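PDB 3GQS: adenylate cyclase-like protein from Chlamydia trachomatis, which is of unknown function, though the part crystallised here is an FHA domain, a fold that in many relatives recognises phosphothreonine peptides. Local coordinates for residues A[42-47]-A[92-97]; A[48-53]-A[69-74]; A[85-90]-A[98-103]. All coordinates share one frame; numbering follows the deposited sequence.

Interaction 1: A[42-47]-A[92-97]. With PO4 (phosphate ion), chain C.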
loop_
_atom_site.group_PDB
_atom_site.type_symbol
_atom_site.label_atom_id
_atom_site.label_comp_id
_atom_site.label_asym_id
_atom_site.label_seq_id
_atom_site.Cartn_x
_atom_site.Cartn_y
_atom_site.Cartn_z
ATOM N N ASP A 42 2.622 -11.930 5.861
ATOM C CA ASP A 42 3.916 -11.726 6.519
ATOM C C ASP A 42 3.784 -11.206 7.958
ATOM O O ASP A 42 3.169 -10.178 8.222
ATOM C CB ASP A 42 4.742 -10.785 5.641
ATOM C CG ASP A 42 6.064 -10.371 6.259
ATOM O OD1 ASP A 42 6.623 -11.090 7.134
ATOM O OD2 ASP A 42 6.539 -9.286 5.837
ATOM N N MET A 43 4.400 -11.942 8.871
ATOM C CA MET A 43 4.440 -11.641 10.312
ATOM C C MET A 43 4.803 -10.192 10.676
ATOM O O MET A 43 4.434 -9.721 11.740
ATOM C CB MET A 43 5.445 -12.579 11.006
ATOM C CG MET A 43 4.971 -14.022 11.217
ATOM S SD MET A 43 3.832 -14.294 12.619
ATOM C CE MET A 43 2.223 -14.092 11.788
ATOM N N SER A 44 5.536 -9.503 9.805
ATOM C CA SER A 44 6.053 -8.140 10.078
ATOM C C SER A 44 5.086 -7.037 9.595
ATOM O O SER A 44 5.399 -5.837 9.632
ATOM C CB SER A 44 7.425 -7.957 9.424
ATOM O OG SER A 44 7.275 -7.972 8.008
ATOM N N ILE A 45 3.935 -7.488 9.101
ATOM C CA ILE A 45 2.832 -6.612 8.677
ATOM C C ILE A 45 1.707 -6.566 9.776
ATOM O O ILE A 45 1.111 -7.570 10.198
ATOM C CB ILE A 45 2.305 -7.020 7.265
ATOM C CG1 ILE A 45 3.450 -6.910 6.224
ATOM C CG2 ILE A 45 1.174 -6.105 6.772
ATOM C CD1 ILE A 45 3.121 -7.497 4.814
ATOM N N SER A 46 1.423 -5.362 10.224
ATOM C CA SER A 46 0.338 -5.128 11.166
ATOM C C SER A 46 -1.013 -5.650 10.635
ATOM O O SER A 46 -1.218 -5.792 9.425
ATOM C CB SER A 46 0.293 -3.654 11.535
ATOM O OG SER A 46 1.380 -3.383 12.403
ATOM N N ARG A 47 -1.904 -5.978 11.558
ATOM C CA ARG A 47 -3.224 -6.505 11.215
ATOM C C ARG A 47 -3.880 -5.568 10.182
ATOM O O ARG A 47 -4.397 -5.985 9.155
ATOM C CB ARG A 47 -4.088 -6.617 12.444
ATOM C CG ARG A 47 -3.655 -7.706 13.387
ATOM C CD ARG A 47 -4.338 -7.637 14.753
ATOM N NE ARG A 47 -3.783 -8.623 15.677
ATOM C CZ ARG A 47 -2.663 -8.481 16.403
ATOM N NH1 ARG A 47 -1.935 -7.382 16.368
ATOM N NH2 ARG A 47 -2.301 -9.430 17.238
ATOM N N LEU A 92 6.546 -2.347 3.668
ATOM C CA LEU A 92 5.757 -2.664 4.876
ATOM C C LEU A 92 6.345 -3.922 5.482
ATOM O O LEU A 92 6.136 -4.990 4.958
ATOM C CB LEU A 92 4.285 -2.929 4.543
ATOM C CG LEU A 92 3.517 -1.836 3.782
ATOM C CD1 LEU A 92 2.023 -2.218 3.729
ATOM C CD2 LEU A 92 3.777 -0.494 4.426
ATOM N N GLY A 93 7.048 -3.789 6.590
ATOM C CA GLY A 93 7.733 -4.912 7.175
ATOM C C GLY A 93 8.795 -5.304 6.159
ATOM O O GLY A 93 9.552 -4.466 5.691
ATOM N N THR A 94 8.805 -6.572 5.798
ATOM C CA THR A 94 9.763 -7.099 4.829
ATOM C C THR A 94 9.109 -7.199 3.448
ATOM O O THR A 94 9.728 -7.639 2.487
ATOM C CB THR A 94 10.260 -8.474 5.257
ATOM O OG1 THR A 94 9.147 -9.366 5.277
ATOM C CG2 THR A 94 10.872 -8.421 6.639
ATOM N N THR A 95 7.858 -6.756 3.354
ATOM C CA THR A 95 7.135 -6.804 2.106
ATOM C C THR A 95 7.324 -5.491 1.291
ATOM O O THR A 95 7.390 -4.408 1.821
ATOM C CB THR A 95 5.647 -7.163 2.349
ATOM O OG1 THR A 95 5.577 -8.512 2.844
ATOM C CG2 THR A 95 4.821 -7.043 1.074
ATOM N N LEU A 96 7.449 -5.640 -0.015
ATOM C CA LEU A 96 7.706 -4.532 -0.926
ATOM C C LEU A 96 6.545 -4.471 -1.897
ATOM O O LEU A 96 6.045 -5.482 -2.326
ATOM C CB LEU A 96 9.034 -4.731 -1.669
ATOM C CG LEU A 96 10.352 -4.640 -0.883
ATOM C CD1 LEU A 96 11.608 -4.957 -1.824
ATOM C CD2 LEU A 96 10.538 -3.303 -0.143
ATOM N N PHE A 97 6.081 -3.279 -2.195
ATOM C CA PHE A 97 5.091 -3.103 -3.261
ATOM C C PHE A 97 5.174 -1.771 -3.936
ATOM O O PHE A 97 5.854 -0.843 -3.481
ATOM C CB PHE A 97 3.686 -3.366 -2.763
ATOM C CG PHE A 97 3.102 -2.276 -1.906
ATOM C CD1 PHE A 97 2.509 -1.148 -2.490
ATOM C CD2 PHE A 97 3.088 -2.404 -0.536
ATOM C CE1 PHE A 97 1.903 -0.161 -1.724
ATOM C CE2 PHE A 97 2.504 -1.404 0.245
ATOM C CZ PHE A 97 1.897 -0.272 -0.367
HETATM P P PO4 C . -0.472 -4.509 15.095
HETATM O O1 PO4 C . -0.520 -3.017 14.973
HETATM O O2 PO4 C . 0.919 -4.867 14.503
HETATM O O3 PO4 C . -0.595 -4.954 16.542
HETATM O O4 PO4 C . -1.532 -5.322 14.416
#
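The carboxylate of Asp42 takes three hydroxyl donors through OD2, two over its faces and one at an edge, while OD1 accepts a weak bond from Ser44 N. Thr94 OG1 donates to Asp42 OD2 over 2.7 Å from above one face, whereas Ser44 OG donates to it over 2.6 Å from the opposite face. Thr95 OG1 completes the grip on Asp42 OD2 at 3.2 Å from the anti side, tilted 24° from the plane. CG of Asp42 stands anti to the backbone N (chi1 174°), toward the 92-97 turn. Ser44 OG in turn accepts from Thr94 N at 3.0 Å. Between Leu92 and Thr95 runs a type II' turn; Gly93 suits its positive phi and, lacking a side chain, lets Ser44 OG approach Gly93 CA to 3.2 Å. In FHA domains loops at one end of the sandwich bind the phosphothreonine, and this serine-arginine loop is probably one of them, though the phosphate here probably came from the crystallisation liquor. Ser46 OG donates to phosphate O2 at 2.6 Å. Arg47 lays its guanidinium edge-on to the ion, and both Arg47 N and NH1 donate to O4. Ile45 CD1 comes at about a right angle against Thr95, 3.3 Å from its OG1.

Interaction 2: A[48-53]-A[69-74]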
loop_
_atom_site.group_PDB
_atom_site.type_symbol
_atom_site.label_atom_id
_atom_site.label_comp_id
_atom_site.label_asym_id
_atom_site.label_seq_id
_atom_site.Cartn_x
_atom_site.Cartn_y
_atom_site.Cartn_z
ATOM N N GLN A 48 -3.764 -4.296 10.470
ATOM C CA GLN A 48 -4.003 -3.243 9.480
ATOM C C GLN A 48 -2.892 -2.227 9.565
ATOM O O GLN A 48 -2.622 -1.642 10.576
ATOM C CB GLN A 48 -5.406 -2.601 9.658
ATOM C CG GLN A 48 -5.617 -1.826 10.980
ATOM C CD GLN A 48 -7.071 -1.374 11.125
ATOM O OE1 GLN A 48 -7.658 -0.796 10.184
ATOM N NE2 GLN A 48 -7.666 -1.649 12.278
ATOM N N HIS A 49 -2.231 -2.031 8.449
ATOM C CA HIS A 49 -0.941 -1.428 8.466
ATOM C C HIS A 49 -0.902 -0.039 7.812
ATOM O O HIS A 49 -0.317 0.908 8.337
ATOM C CB HIS A 49 0.001 -2.375 7.721
ATOM C CG HIS A 49 1.450 -2.028 7.889
ATOM N ND1 HIS A 49 2.351 -2.876 8.495
ATOM C CD2 HIS A 49 2.144 -0.925 7.525
ATOM C CE1 HIS A 49 3.532 -2.280 8.531
ATOM N NE2 HIS A 49 3.437 -1.097 7.938
ATOM N N ALA A 50 -1.480 0.021 6.623
ATOM C CA ALA A 50 -1.382 1.167 5.730
ATOM C C ALA A 50 -2.716 1.276 5.025
ATOM O O ALA A 50 -3.379 0.291 4.802
ATOM C CB ALA A 50 -0.258 0.990 4.673
ATOM N N LYS A 51 -3.054 2.499 4.645
ATOM C CA LYS A 51 -4.264 2.757 3.909
ATOM C C LYS A 51 -3.930 3.510 2.661
ATOM O O LYS A 51 -3.131 4.405 2.701
ATOM C CB LYS A 51 -5.236 3.570 4.749
ATOM C CG LYS A 51 -6.611 3.447 4.203
ATOM C CD LYS A 51 -7.714 3.249 5.284
ATOM C CE LYS A 51 -7.907 4.397 6.130
ATOM N NZ LYS A 51 -8.847 4.020 7.284
ATOM N N ILE A 52 -4.513 3.104 1.550
ATOM C CA ILE A 52 -4.223 3.714 0.256
ATOM C C ILE A 52 -5.510 4.313 -0.270
ATOM O O ILE A 52 -6.492 3.638 -0.449
ATOM C CB ILE A 52 -3.624 2.677 -0.769
ATOM C CG1 ILE A 52 -2.369 2.041 -0.178
ATOM C CG2 ILE A 52 -3.362 3.321 -2.186
ATOM C CD1 ILE A 52 -1.745 0.911 -1.082
ATOM N N ILE A 53 -5.488 5.613 -0.456
ATOM C CA ILE A 53 -6.664 6.363 -0.856
ATOM C C ILE A 53 -6.464 6.855 -2.257
ATOM O O ILE A 53 -5.566 7.635 -2.537
ATOM C CB ILE A 53 -6.897 7.550 0.092
ATOM C CG1 ILE A 53 -7.306 7.030 1.476
ATOM C CG2 ILE A 53 -7.990 8.527 -0.463
ATOM C CD1 ILE A 53 -6.695 7.808 2.615
ATOM N N ASN A 69 5.891 -1.415 12.439
ATOM C CA ASN A 69 7.156 -1.214 11.695
ATOM C C ASN A 69 7.195 0.020 10.768
ATOM O O ASN A 69 8.220 0.311 10.139
ATOM C CB ASN A 69 7.401 -2.454 10.812
ATOM C CG ASN A 69 7.749 -3.701 11.639
ATOM O OD1 ASN A 69 8.419 -3.614 12.668
ATOM N ND2 ASN A 69 7.280 -4.857 11.196
ATOM N N GLY A 70 6.064 0.688 10.626
ATOM C CA GLY A 70 6.019 1.935 9.868
ATOM C C GLY A 70 5.770 1.689 8.402
ATOM O O GLY A 70 5.669 0.559 7.942
ATOM N N VAL A 71 5.655 2.777 7.666
ATOM C CA VAL A 71 5.436 2.735 6.222
ATOM C C VAL A 71 6.574 3.512 5.582
ATOM O O VAL A 71 6.747 4.700 5.864
ATOM C CB VAL A 71 4.080 3.335 5.832
ATOM C CG1 VAL A 71 4.004 3.481 4.307
ATOM C CG2 VAL A 71 2.933 2.470 6.352
ATOM N N ILE A 72 7.377 2.812 4.784
ATOM C CA ILE A 72 8.591 3.369 4.162
ATOM C C ILE A 72 8.335 3.545 2.685
ATOM O O ILE A 72 7.969 2.587 2.001
ATOM C CB ILE A 72 9.839 2.442 4.282
ATOM C CG1 ILE A 72 10.261 2.268 5.738
ATOM C CG2 ILE A 72 11.039 3.004 3.467
ATOM C CD1 ILE A 72 11.743 1.973 5.889
ATOM N N VAL A 73 8.498 4.780 2.202
ATOM C CA VAL A 73 8.411 5.046 0.760
ATOM C C VAL A 73 9.814 5.473 0.290
ATOM O O VAL A 73 10.439 6.395 0.841
ATOM C CB VAL A 73 7.287 6.085 0.372
ATOM C CG1 VAL A 73 7.142 6.184 -1.162
ATOM C CG2 VAL A 73 5.948 5.685 0.973
ATOM N N GLU A 74 10.320 4.755 -0.700
ATOM C CA GLU A 74 11.619 5.069 -1.325
ATOM C C GLU A 74 12.625 5.474 -0.268
ATOM O O GLU A 74 13.206 6.580 -0.313
ATOM C CB GLU A 74 11.444 6.215 -2.316
ATOM C CG GLU A 74 10.494 5.932 -3.464
ATOM C CD GLU A 74 11.208 5.558 -4.745
ATOM O OE1 GLU A 74 12.098 6.313 -5.130
ATOM O OE2 GLU A 74 10.879 4.521 -5.361
#
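His49 reaches across to Gly70 from a classic beta bulge, in which His49 and Ala50 both face Val29 of strand 26-30. From CB the side chain sets out beside the other segment, and CG, anti to the backbone N (chi1 -168°), is carried toward 69-74. Gly70 O and Val71 CG2 lie at the edge of the ring. ND1 turns back to its own loop and is hydrogen-bonded to the backbone N of Ser46. CD2 meets a methyl, Val71 CG2, at 3.7 Å near the ring plane. CE1 passes Asn69 CB more distantly, at 4.5 Å. At the tip, NE2 donates to Gly70 O over 2.8 Å in a nearly straight bond, with an N-H...O angle of 167°. The oxygen lies in the plane of the imidazole, yet NE2 stands 51° out of the carbonyl's own plane. Gly70 fits its place because its backbone angles would press a side chain against the carbonyl O of Asn69. Val71 CG2 also packs on Ala50 CB at 3.9 Å, the small alanine allowing the two segments to come together in the core beside Leu92. The spacing of Ser46 and His49, and the Asn69-Gly70 pair, match conserved motifs of FHA domains. With ND1 paired to a backbone N and NE2 donating, the buried ring is fixed in rotation and is probably the neutral tautomer protonated on NE2.

Interaction 3: A[85-90]-A[98-103]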
loop_
_atom_site.group_PDB
_atom_site.type_symbol
_atom_site.label_atom_id
_atom_site.label_comp_id
_atom_site.label_asym_id
_atom_site.label_seq_id
_atom_site.Cartn_x
_atom_site.Cartn_y
_atom_site.Cartn_z
ATOM N N SER A 85 3.300 8.248 -5.488
ATOM C CA SER A 85 3.324 8.378 -6.945
ATOM C C SER A 85 3.480 7.000 -7.610
ATOM O O SER A 85 3.979 6.047 -6.999
ATOM C CB SER A 85 4.455 9.339 -7.371
ATOM O OG SER A 85 4.171 10.669 -6.932
ATOM N N ALA A 86 3.011 6.889 -8.836
ATOM C CA ALA A 86 3.286 5.704 -9.646
ATOM C C ALA A 86 4.812 5.386 -9.573
ATOM O O ALA A 86 5.635 6.274 -9.461
ATOM C CB ALA A 86 2.810 5.907 -11.115
ATOM N N ASN A 87 5.126 4.102 -9.553
ATOM C CA ASN A 87 6.501 3.568 -9.672
ATOM C C ASN A 87 7.378 3.751 -8.427
ATOM O O ASN A 87 8.573 3.542 -8.491
ATOM C CB ASN A 87 7.239 4.141 -10.912
ATOM C CG ASN A 87 6.418 4.072 -12.196
ATOM O OD1 ASN A 87 6.650 4.856 -13.115
ATOM N ND2 ASN A 87 5.478 3.159 -12.270
ATOM N N GLN A 88 6.778 4.127 -7.300
ATOM C CA GLN A 88 7.516 4.334 -6.041
ATOM C C GLN A 88 7.441 3.093 -5.120
ATOM O O GLN A 88 6.380 2.730 -4.688
ATOM C CB GLN A 88 6.928 5.536 -5.272
ATOM C CG GLN A 88 7.341 6.927 -5.748
ATOM C CD GLN A 88 6.873 8.024 -4.781
ATOM O OE1 GLN A 88 5.686 8.123 -4.452
ATOM N NE2 GLN A 88 7.807 8.847 -4.315
ATOM N N VAL A 89 8.573 2.456 -4.813
ATOM C CA VAL A 89 8.586 1.312 -3.878
ATOM C C VAL A 89 8.139 1.720 -2.444
ATOM O O VAL A 89 8.665 2.644 -1.849
ATOM C CB VAL A 89 9.958 0.592 -3.802
ATOM C CG1 VAL A 89 9.873 -0.625 -2.880
ATOM C CG2 VAL A 89 10.454 0.166 -5.223
ATOM N N VAL A 90 7.124 1.027 -1.951
ATOM C CA VAL A 90 6.678 1.075 -0.561
ATOM C C VAL A 90 7.071 -0.221 0.178
ATOM O O VAL A 90 6.749 -1.316 -0.274
ATOM C CB VAL A 90 5.138 1.231 -0.430
ATOM C CG1 VAL A 90 4.768 1.337 1.038
ATOM C CG2 VAL A 90 4.626 2.484 -1.214
ATOM N N LEU A 98 4.516 -1.683 -5.068
ATOM C CA LEU A 98 4.411 -0.392 -5.756
ATOM C C LEU A 98 3.160 -0.286 -6.584
ATOM O O LEU A 98 2.467 -1.288 -6.818
ATOM C CB LEU A 98 5.648 -0.071 -6.607
ATOM C CG LEU A 98 6.021 -0.872 -7.837
ATOM C CD1 LEU A 98 4.886 -1.187 -8.772
ATOM C CD2 LEU A 98 7.047 -0.015 -8.520
ATOM N N LEU A 99 2.865 0.950 -6.946
ATOM C CA LEU A 99 1.753 1.256 -7.807
ATOM C C LEU A 99 2.300 1.447 -9.177
ATOM O O LEU A 99 3.300 2.120 -9.380
ATOM C CB LEU A 99 0.984 2.554 -7.443
ATOM C CG LEU A 99 0.099 2.545 -6.194
ATOM C CD1 LEU A 99 -1.138 3.409 -6.461
ATOM C CD2 LEU A 99 -0.315 1.096 -5.735
ATOM N N VAL A 100 1.585 0.842 -10.103
ATOM C CA VAL A 100 1.711 1.160 -11.493
ATOM C C VAL A 100 0.454 1.878 -11.961
ATOM O O VAL A 100 -0.650 1.696 -11.411
ATOM C CB VAL A 100 1.997 -0.087 -12.318
ATOM C CG1 VAL A 100 3.424 -0.520 -12.033
ATOM C CG2 VAL A 100 0.950 -1.181 -12.023
ATOM N N ASP A 101 0.652 2.706 -12.965
ATOM C CA ASP A 101 -0.416 3.503 -13.571
ATOM C C ASP A 101 -0.370 3.278 -15.086
ATOM O O ASP A 101 0.674 3.395 -15.716
ATOM C CB ASP A 101 -0.237 4.983 -13.242
ATOM C CG ASP A 101 -1.377 5.861 -13.747
ATOM O OD1 ASP A 101 -2.531 5.426 -13.896
ATOM O OD2 ASP A 101 -1.116 7.041 -13.981
ATOM N N TYR A 102 -1.503 2.878 -15.631
ATOM C CA TYR A 102 -1.690 2.751 -17.063
ATOM C C TYR A 102 -2.482 3.987 -17.473
ATOM O O TYR A 102 -3.677 4.078 -17.214
ATOM C CB TYR A 102 -2.431 1.456 -17.419
ATOM C CG TYR A 102 -1.600 0.197 -17.190
ATOM C CD1 TYR A 102 -1.634 -0.487 -15.969
ATOM C CD2 TYR A 102 -0.773 -0.302 -18.198
ATOM C CE1 TYR A 102 -0.859 -1.639 -15.767
ATOM C CE2 TYR A 102 -0.025 -1.444 -18.023
ATOM C CZ TYR A 102 -0.056 -2.099 -16.806
ATOM O OH TYR A 102 0.714 -3.217 -16.643
ATOM N N ALA A 103 -1.780 4.944 -18.066
ATOM C CA ALA A 103 -2.346 6.254 -18.436
ATOM C C ALA A 103 -2.896 6.229 -19.865
ATOM O O ALA A 103 -4.008 5.736 -20.090
ATOM C CB ALA A 103 -1.284 7.356 -18.278
HETATM O O HOH W 1 4.194 3.604 -5.931
HETATM O O HOH W 2 3.307 3.172 -13.772
#
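Asn87 and Leu99 make the direct polar link here: Asn87 N donates to Leu99 O over 2.7 Å, with an N-H...O angle of 170°. The same oxygen also receives a CA-H contact from Ala86, whose CA lies 3.6 Å from Leu99 O. Packing is close around this point. Leu98 CB rests against Gln88 O at 3.5 Å, and its CG takes the crowded position between the backbone N and the carbonyl carbon (chi1 67°). Leu98 CD2 lies 3.8 Å from Asn87 C. At the other end Ala86 CB touches Asp101 CB at 3.8 Å, a methyl small enough to lie directly beside the strand. The loop itself is a type II turn from Ser85 to Gln88; Asn87 occupies the third position, where its positive phi is well tolerated by asparagine. Gln88 folds back on the turn, its OE1 accepting from Ser85 N at 2.6 Å.

Toward the exposed side chain of Asn87, by contrast, direct contacts thin out and a water bridges the segments, accepting from Asn87 ND2 and from Asp101 N, 2.8 Å away. Another water donates to Ser85 O and Gln88 O and accepts from Leu99 N, tying both ends of the turn to the strand. Asp101 OD1 is hydrogen-bonded to Ser3 OG, near the start of the chain. The touching parts run nearly antiparallel, 168° apart. Strand 95-102 is bonded on its other side to strand 4-9, through Leu98 with Lys8 and Val100 with Leu6, while the loop leads into strand 90-92, where Val90 pairs with Phe97.

How the interactions relate
The three contacts lie within one FHA domain, a fold of two packed beta sheets. Interaction 2 is nested along the chain inside the loop closed by interaction 1, their centres about 9 Å apart; Leu92 packs on His49 and Val71, and Ser44 O probably bonds to Asn69 ND2, consistent with a coupling of the phosphate-binding loop to the buried His49 site. Interaction 3 follows interaction 2, about 14 Å away, meeting it where Glu74 N approaches Val89 O; its segments alternate with those of interaction 1, about 18 Å away. Strand 95-102 runs from the turn facing the 42-47 loop to the 85-90 turn, spanning the domain from the probable ligand end to the opposite end.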